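Local atomic coordinates of small S protein (Podospora anserina, PDB entry 2WVQ), a protein that forms the [het-s] prion and interacts with het-S from incompatible cells to trigger the lethal reaction that blocks viable heterokaryons. Residues D74-T77 with V81-A84. The protein carries 2 engineered substitutions. Numbering follows the deposited sequence.
Sequences DAPT and VQLA
Pro76 and Val81 carry the apolar half of this contact, where the loop entering helix 79-108 folds back on the first turns of that helix. The CB corner of the proline ring does the touching: Pro76 CB sits 3.6 Å from Val81 CG1, and Pro76 CG follows at 4.1 Å from the same methyl. Val81 holds CG1 anti to its own backbone N (chi1 180°), which aims this branch at the ring, and the two side chains meet at a slant. Behind the pair, Val81 also packs on Arg70 and Phe71 of the same loop and on Val18 of helix 18-28, so it is buried while the proline remains partly open.

The second half is a side chain against backbone. Gln82 runs extended beyond CG (chi2 -179°), carrying its amide to the carbonyls of Pro76 and Thr77. On the way its aliphatic part passes the first of these, with Gln82 CG 3.5 Å from Pro76 O. The amide carbon then lies close to the second, Gln82 CD being 3.6 Å from Thr77 O. Thr77 takes part through this carbonyl, while the bond from its CA to CB points away from the helix segment. The amide is probably turned over in the model, so its O and N cannot be told apart here. Gln82 also packs on Leu107 of the second subunit.

Altogether the two segments bury 177 Å² in the globular HeLo domain, at the start of a long helix; the centre of the contact lies about 22 Å from the centre of the chain. The chemistry is thus split: a small apolar patch where Pro76 covers part of the buried Val81, and beside it the Gln82 chain lying alongside two backbone carbonyls.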
ATOM      1  N   ASP A  74      15.125   9.701  18.966  1.00 41.52           N
ATOM      2  CA  ASP A  74      13.730   9.286  18.791  1.00 42.99           C
ATOM      3  C   ASP A  74      12.837  10.444  18.357  1.00 43.22           C
ATOM      4  O   ASP A  74      11.762  10.228  17.797  1.00 43.64           O
ATOM      5  CB  ASP A  74      13.182   8.629  20.058  1.00 43.24           C
ATOM      6  CG  ASP A  74      12.205   7.664  19.688  1.00 45.39           C
ATOM      7  N   ALA A  75      13.299  11.667  18.598  1.00 43.43           N
ATOM      8  CA  ALA A  75      12.568  12.867  18.205  1.00 43.27           C
ATOM      9  C   ALA A  75      13.449  13.848  17.419  1.00 43.06           C
ATOM     10  O   ALA A  75      13.773  14.926  17.930  1.00 42.97           O
ATOM     11  CB  ALA A  75      11.971  13.546  19.440  1.00 43.34           C
ATOM     12  N   PRO A  76      13.813  13.496  16.164  1.00 42.93           N
ATOM     13  CA  PRO A  76      14.706  14.339  15.355  1.00 42.83           C
ATOM     14  C   PRO A  76      14.058  15.674  14.987  1.00 42.90           C
ATOM     15  O   PRO A  76      12.824  15.761  14.884  1.00 43.06           O
ATOM     16  CB  PRO A  76      14.936  13.503  14.095  1.00 42.53           C
ATOM     17  CG  PRO A  76      13.713  12.635  13.991  1.00 42.92           C
ATOM     18  CD  PRO A  76      13.364  12.302  15.410  1.00 42.97           C
ATOM     19  N   THR A  77      14.871  16.708  14.807  1.00 42.48           N
ATOM     20  CA  THR A  77      14.328  18.053  14.584  1.00 42.29           C
ATOM     21  C   THR A  77      14.458  18.486  13.125  1.00 41.69           C
ATOM     22  O   THR A  77      13.600  19.211  12.594  1.00 42.36           O
ATOM     23  CB  THR A  77      14.925  19.107  15.558  1.00 42.33           C
ATOM     24  OG1 THR A  77      16.360  19.064  15.534  1.00 42.44           O
ATOM     25  CG2 THR A  77      14.435  18.842  16.985  1.00 43.46           C
ATOM     26  N   VAL A  81      15.493  14.560   8.235  1.00 29.18           N
ATOM     27  CA  VAL A  81      15.578  13.364   9.075  1.00 28.35           C
ATOM     28  C   VAL A  81      14.155  12.959   9.523  1.00 27.47           C
ATOM     29  O   VAL A  81      13.866  11.771   9.601  1.00 25.40           O
ATOM     30  CB  VAL A  81      16.597  13.532  10.284  1.00 28.17           C
ATOM     31  CG1 VAL A  81      16.678  12.271  11.165  1.00 28.10           C
ATOM     32  CG2 VAL A  81      18.008  13.868   9.774  1.00 28.27           C
ATOM     33  N   GLN A  82      13.302  13.944   9.812  1.00 27.06           N
ATOM     34  CA  GLN A  82      11.840  13.716  10.042  1.00 28.11           C
ATOM     35  C   GLN A  82      11.178  13.058   8.834  1.00 27.49           C
ATOM     36  O   GLN A  82      10.296  12.201   8.983  1.00 27.97           O
ATOM     37  CB  GLN A  82      11.117  15.034  10.365  1.00 28.09           C
ATOM     38  CG  GLN A  82      11.535  15.701  11.676  1.00 28.15           C
ATOM     39  CD  GLN A  82      10.774  16.986  11.979  1.00 30.57           C
ATOM     40  OE1 GLN A  82      10.750  17.433  13.120  1.00 36.41           O
ATOM     41  NE2 GLN A  82      10.146  17.584  10.967  1.00 34.45           N
ATOM     42  N   LEU A  83      11.600  13.480   7.643  1.00 26.89           N
ATOM     43  CA  LEU A  83      11.127  12.945   6.381  1.00 27.10           C
ATOM     44  C   LEU A  83      11.555  11.505   6.185  1.00 27.37           C
ATOM     45  O   LEU A  83      10.702  10.661   5.825  1.00 25.50           O
ATOM     46  CB  LEU A  83      11.579  13.830   5.210  1.00 27.06           C
ATOM     47  CG  LEU A  83      10.824  15.060   4.717  1.00 28.59           C
ATOM     48  CD1 LEU A  83      10.527  16.096   5.777  1.00 34.69           C
ATOM     49  CD2 LEU A  83      11.568  15.742   3.584  1.00 27.76           C
ATOM     50  N   ALA A  84      12.846  11.200   6.460  1.00 25.62           N
ATOM     51  CA  ALA A  84      13.347   9.826   6.395  1.00 26.00           C
ATOM     52  C   ALA A  84      12.663   8.876   7.383  1.00 26.23           C
ATOM     53  O   ALA A  84      12.435   7.726   7.062  1.00 24.75           O
ATOM     54  CB  ALA A  84      14.883   9.752   6.587  1.00 25.90           C
TER